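Local structure of putative glycoside hydrolase (Bacteroides thetaiotaomicron VPI-5482, 3HBZ) at residues 240-252 with 260-272. The protein is of uncertain function but binds calcium and may act in carbohydrate metabolism, possibly as a glycoside hydrolase. Residues are numbered along the deposited sequence; the frame is centred on the assembly and turned at random.
Sequences DIYAIMYETSESV and AFTSPNLVSIARI. With PEG (di(hydroxyethyl)ether), chain T.
Backbone hydrogen bonds join Ala-243 to Ala-270 and Met-245 to Ser-268, pairing the consecutive strands 240-247 and 266-271 antiparallel. A classic beta bulge interrupts the ladder where Met-245 O accepts from both Val-267 N (2.8 Å) and Ser-268 N (3.2 Å). Beyond it, Asn-265 O receives Glu-247 N, and Asn-265 ND2 reaches Glu-247 O at 2.8 Å with the acceptor in the amide plane. Strands 306-313 and 281-290 flank the pair, placing it inside the antiparallel sheet structure of the putative carbohydrate metabolism domain.

At the opposite end the straight Arg-271 chain, CG trans to its backbone N (chi1 -169°), presents NE and NH2 to Asp-240 in a salt bridge. Arg-271 NE meets the syn lone pair of Asp-240 OD1 at 3.2 Å, while its NH2 approaches OD2 at 2.7 Å, 35° out of the carboxylate plane. A lysine in place of Asp-240 would probably leave the guanidinium without its countercharge and less firmly oriented.

In the aromatic contact, Phe-261 directs its CZ edge over the centre of the Tyr-242 ring, 3.3 Å above its plane, edge-to-face; the same CZ lies over the guanidinium.

Carboxylate at the edge and ring over one face thus probably limit how the Arg-271 head can turn.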
loop_
_atom_site.group_PDB
_atom_site.type_symbol
_atom_site.label_atom_id
_atom_site.label_comp_id
_atom_site.label_asym_id
_atom_site.label_seq_id
_atom_site.Cartn_x
_atom_site.Cartn_y
_atom_site.Cartn_z
ATOM N N ASP A 240 2.510 -15.568 2.502
ATOM C CA ASP A 240 1.191 -15.314 3.112
ATOM C C ASP A 240 0.366 -14.501 2.134
ATOM O O ASP A 240 0.890 -13.651 1.376
ATOM C CB ASP A 240 1.328 -14.588 4.452
ATOM C CG ASP A 240 0.151 -14.816 5.394
ATOM O OD1 ASP A 240 -0.829 -15.537 5.086
ATOM O OD2 ASP A 240 0.221 -14.238 6.475
ATOM N N ILE A 241 -0.923 -14.818 2.110
ATOM C CA ILE A 241 -1.903 -14.121 1.311
ATOM C C ILE A 241 -3.152 -14.011 2.177
ATOM O O ILE A 241 -3.659 -15.025 2.654
ATOM C CB ILE A 241 -2.267 -14.930 0.020
ATOM C CG1 ILE A 241 -1.005 -15.242 -0.791
ATOM C CG2 ILE A 241 -3.357 -14.157 -0.789
ATOM C CD1 ILE A 241 -1.163 -16.187 -2.022
ATOM N N TYR A 242 -3.612 -12.793 2.423
ATOM C CA TYR A 242 -4.715 -12.603 3.306
ATOM C C TYR A 242 -5.471 -11.325 2.986
ATOM O O TYR A 242 -5.008 -10.509 2.172
ATOM C CB TYR A 242 -4.245 -12.678 4.743
ATOM C CG TYR A 242 -3.285 -11.608 5.225
ATOM C CD1 TYR A 242 -3.758 -10.449 5.840
ATOM C CD2 TYR A 242 -1.929 -11.781 5.129
ATOM C CE1 TYR A 242 -2.883 -9.476 6.360
ATOM C CE2 TYR A 242 -1.017 -10.784 5.604
ATOM C CZ TYR A 242 -1.510 -9.649 6.239
ATOM O OH TYR A 242 -0.649 -8.689 6.751
ATOM N N ALA A 243 -6.655 -11.195 3.584
ATOM C CA ALA A 243 -7.488 -10.004 3.476
ATOM C C ALA A 243 -8.222 -9.828 4.791
ATOM O O ALA A 243 -8.495 -10.814 5.501
ATOM C CB ALA A 243 -8.489 -10.099 2.294
ATOM N N ILE A 244 -8.465 -8.569 5.153
ATOM C CA ILE A 244 -9.165 -8.225 6.398
ATOM C C ILE A 244 -10.219 -7.155 6.085
ATOM O O ILE A 244 -10.096 -6.400 5.127
ATOM C CB ILE A 244 -8.206 -7.752 7.486
ATOM C CG1 ILE A 244 -7.376 -6.539 7.000
ATOM C CG2 ILE A 244 -7.267 -8.866 7.900
ATOM C CD1 ILE A 244 -6.360 -5.991 8.044
HETATM N N MSE A 245 -11.284 -7.171 6.861
HETATM C CA MSE A 245 -12.307 -6.139 6.881
HETATM C C MSE A 245 -12.418 -5.706 8.340
HETATM O O MSE A 245 -12.526 -6.557 9.255
HETATM C CB MSE A 245 -13.627 -6.688 6.439
HETATM C CG MSE A 245 -14.644 -5.604 6.167
HETATM SE SE MSE A 245 -16.306 -6.384 5.758
HETATM C CE MSE A 245 -17.220 -4.758 5.123
ATOM N N TYR A 246 -12.352 -4.401 8.560
ATOM C CA TYR A 246 -12.522 -3.833 9.887
ATOM C C TYR A 246 -13.295 -2.526 9.865
ATOM O O TYR A 246 -13.312 -1.798 8.877
ATOM C CB TYR A 246 -11.142 -3.600 10.548
ATOM C CG TYR A 246 -10.252 -2.650 9.782
ATOM C CD1 TYR A 246 -9.472 -3.080 8.714
ATOM C CD2 TYR A 246 -10.210 -1.286 10.103
ATOM C CE1 TYR A 246 -8.621 -2.190 8.017
ATOM C CE2 TYR A 246 -9.381 -0.383 9.382
ATOM C CZ TYR A 246 -8.596 -0.829 8.368
ATOM O OH TYR A 246 -7.843 0.109 7.661
ATOM N N GLU A 247 -13.915 -2.229 10.993
ATOM C CA GLU A 247 -14.617 -1.001 11.196
ATOM C C GLU A 247 -13.645 0.128 11.628
ATOM O O GLU A 247 -12.844 -0.050 12.544
ATOM C CB GLU A 247 -15.656 -1.205 12.297
ATOM C CG GLU A 247 -16.491 0.054 12.512
ATOM C CD GLU A 247 -17.651 -0.152 13.492
ATOM O OE1 GLU A 247 -17.899 -1.309 13.883
ATOM O OE2 GLU A 247 -18.317 0.858 13.827
ATOM N N THR A 248 -13.733 1.278 10.960
ATOM C CA THR A 248 -12.906 2.423 11.291
ATOM C C THR A 248 -13.593 3.266 12.361
ATOM O O THR A 248 -14.767 3.113 12.619
ATOM C CB THR A 248 -12.613 3.286 10.057
ATOM O OG1 THR A 248 -13.836 3.672 9.453
ATOM C CG2 THR A 248 -11.782 2.518 9.031
ATOM N N SER A 249 -12.820 4.109 13.026
ATOM C CA SER A 249 -13.358 5.083 13.960
ATOM C C SER A 249 -12.336 6.193 14.080
ATOM O O SER A 249 -11.274 6.137 13.474
ATOM C CB SER A 249 -13.533 4.446 15.332
ATOM O OG SER A 249 -12.252 4.033 15.799
ATOM N N GLU A 250 -12.657 7.176 14.908
ATOM C CA GLU A 250 -11.759 8.258 15.210
ATOM C C GLU A 250 -10.445 7.719 15.746
ATOM O O GLU A 250 -9.394 8.142 15.292
ATOM C CB GLU A 250 -12.416 9.241 16.214
ATOM C CG GLU A 250 -11.808 10.644 16.156
ATOM C CD GLU A 250 -12.317 11.577 17.269
ATOM O OE1 GLU A 250 -13.411 11.318 17.826
ATOM O OE2 GLU A 250 -11.605 12.562 17.579
ATOM N N SER A 251 -10.480 6.749 16.664
ATOM C CA SER A 251 -9.225 6.168 17.193
ATOM C C SER A 251 -8.557 5.107 16.304
ATOM O O SER A 251 -7.356 4.830 16.465
ATOM C CB SER A 251 -9.470 5.580 18.569
ATOM O OG SER A 251 -10.687 4.876 18.579
ATOM N N VAL A 252 -9.306 4.518 15.356
ATOM C CA VAL A 252 -8.759 3.468 14.503
ATOM C C VAL A 252 -9.073 3.814 13.060
ATOM O O VAL A 252 -10.115 3.382 12.524
ATOM C CB VAL A 252 -9.359 2.088 14.829
ATOM C CG1 VAL A 252 -8.622 1.001 14.007
ATOM C CG2 VAL A 252 -9.320 1.782 16.375
ATOM N N ALA A 260 -3.096 -6.331 12.485
ATOM C CA ALA A 260 -3.850 -6.812 11.328
ATOM C C ALA A 260 -4.778 -7.987 11.659
ATOM O O ALA A 260 -5.895 -8.105 11.093
ATOM C CB ALA A 260 -2.866 -7.213 10.206
ATOM N N PHE A 261 -4.320 -8.884 12.544
ATOM C CA PHE A 261 -5.110 -10.080 12.862
ATOM C C PHE A 261 -5.707 -10.043 14.258
ATOM O O PHE A 261 -6.384 -10.966 14.643
ATOM C CB PHE A 261 -4.259 -11.361 12.720
ATOM C CG PHE A 261 -3.744 -11.599 11.322
ATOM C CD1 PHE A 261 -4.637 -11.714 10.265
ATOM C CD2 PHE A 261 -2.382 -11.688 11.069
ATOM C CE1 PHE A 261 -4.189 -11.957 8.970
ATOM C CE2 PHE A 261 -1.907 -11.914 9.790
ATOM C CZ PHE A 261 -2.832 -12.038 8.715
ATOM N N THR A 262 -5.459 -8.991 15.022
ATOM C CA THR A 262 -5.870 -9.002 16.421
ATOM C C THR A 262 -6.711 -7.800 16.830
ATOM O O THR A 262 -7.232 -7.804 17.912
ATOM C CB THR A 262 -4.629 -9.032 17.341
ATOM O OG1 THR A 262 -3.808 -7.895 17.036
ATOM C CG2 THR A 262 -3.820 -10.363 17.164
ATOM N N SER A 263 -6.812 -6.743 16.018
ATOM C CA SER A 263 -7.581 -5.571 16.437
ATOM C C SER A 263 -9.026 -5.914 16.769
ATOM O O SER A 263 -9.673 -6.599 16.015
ATOM C CB SER A 263 -7.615 -4.516 15.336
ATOM O OG SER A 263 -8.520 -3.472 15.703
ATOM N N PRO A 264 -9.549 -5.399 17.884
ATOM C CA PRO A 264 -10.972 -5.670 18.171
ATOM C C PRO A 264 -11.902 -5.053 17.122
ATOM O O PRO A 264 -13.067 -5.390 17.083
ATOM C CB PRO A 264 -11.221 -5.021 19.549
ATOM C CG PRO A 264 -9.921 -4.486 20.015
ATOM C CD PRO A 264 -8.860 -4.645 18.953
ATOM N N ASN A 265 -11.383 -4.172 16.274
ATOM C CA ASN A 265 -12.204 -3.607 15.196
ATOM C C ASN A 265 -12.411 -4.551 14.022
ATOM O O ASN A 265 -13.245 -4.253 13.133
ATOM C CB ASN A 265 -11.611 -2.265 14.703
ATOM C CG ASN A 265 -11.812 -1.159 15.725
ATOM O OD1 ASN A 265 -11.533 -1.378 16.889
ATOM N ND2 ASN A 265 -12.358 -0.007 15.310
ATOM N N LEU A 266 -11.650 -5.650 13.976
ATOM C CA LEU A 266 -11.777 -6.627 12.845
ATOM C C LEU A 266 -13.167 -7.222 12.842
ATOM O O LEU A 266 -13.708 -7.513 13.917
ATOM C CB LEU A 266 -10.751 -7.754 12.991
ATOM C CG LEU A 266 -9.347 -7.355 12.547
ATOM C CD1 LEU A 266 -8.316 -8.308 13.111
ATOM C CD2 LEU A 266 -9.225 -7.317 10.997
ATOM N N VAL A 267 -13.755 -7.354 11.650
ATOM C CA VAL A 267 -15.003 -8.079 11.512
ATOM C C VAL A 267 -14.865 -9.371 10.692
ATOM O O VAL A 267 -15.629 -10.307 10.916
ATOM C CB VAL A 267 -16.157 -7.168 10.973
ATOM C CG1 VAL A 267 -16.411 -6.030 11.968
ATOM C CG2 VAL A 267 -15.839 -6.631 9.577
ATOM N N SER A 268 -13.859 -9.448 9.825
ATOM C CA SER A 268 -13.728 -10.563 8.905
ATOM C C SER A 268 -12.276 -10.736 8.462
ATOM O O SER A 268 -11.517 -9.755 8.352
ATOM C CB SER A 268 -14.650 -10.345 7.703
ATOM O OG SER A 268 -14.626 -11.460 6.852
ATOM N N ILE A 269 -11.876 -11.993 8.282
ATOM C CA ILE A 269 -10.550 -12.339 7.798
ATOM C C ILE A 269 -10.588 -13.483 6.790
ATOM O O ILE A 269 -11.249 -14.485 7.036
ATOM C CB ILE A 269 -9.659 -12.789 8.924
ATOM C CG1 ILE A 269 -9.617 -11.704 10.002
ATOM C CG2 ILE A 269 -8.245 -13.050 8.370
ATOM C CD1 ILE A 269 -8.752 -12.082 11.271
ATOM N N ALA A 270 -9.900 -13.323 5.658
ATOM C CA ALA A 270 -9.634 -14.421 4.705
ATOM C C ALA A 270 -8.108 -14.660 4.707
ATOM O O ALA A 270 -7.320 -13.704 4.810
ATOM C CB ALA A 270 -10.108 -14.033 3.318
ATOM N N ARG A 271 -7.674 -15.915 4.673
ATOM C CA ARG A 271 -6.219 -16.222 4.740
ATOM C C ARG A 271 -5.899 -17.597 4.188
ATOM O O ARG A 271 -6.584 -18.580 4.485
ATOM C CB ARG A 271 -5.735 -16.167 6.172
ATOM C CG ARG A 271 -4.249 -16.201 6.313
ATOM C CD ARG A 271 -3.853 -15.902 7.729
ATOM N NE ARG A 271 -2.424 -15.631 7.817
ATOM C CZ ARG A 271 -1.710 -15.671 8.934
ATOM N NH1 ARG A 271 -2.270 -15.959 10.097
ATOM N NH2 ARG A 271 -0.420 -15.385 8.883
ATOM N N ILE A 272 -4.849 -17.677 3.380
ATOM C CA ILE A 272 -4.457 -18.956 2.787
ATOM C C ILE A 272 -4.011 -19.899 3.917
ATOM O O ILE A 272 -3.280 -19.492 4.833
ATOM C CB ILE A 272 -3.352 -18.770 1.694
ATOM C CG1 ILE A 272 -3.210 -20.060 0.846
ATOM C CG2 ILE A 272 -2.023 -18.311 2.344
ATOM C CD1 ILE A 272 -2.654 -19.826 -0.647
HETATM C C1 PEG T . -5.604 -15.487 11.638
HETATM O O1 PEG T . -5.410 -16.766 10.983
HETATM C C2 PEG T . -5.143 -15.469 13.106
HETATM O O2 PEG T . -6.114 -14.820 13.951
HETATM C C3 PEG T . -5.783 -14.830 15.351
HETATM O O HOH W 1 -1.099 -18.134 5.674
HETATM O O HOH W 2 -16.034 -3.871 15.184
HETATM O O HOH W 3 -12.867 2.227 17.469
#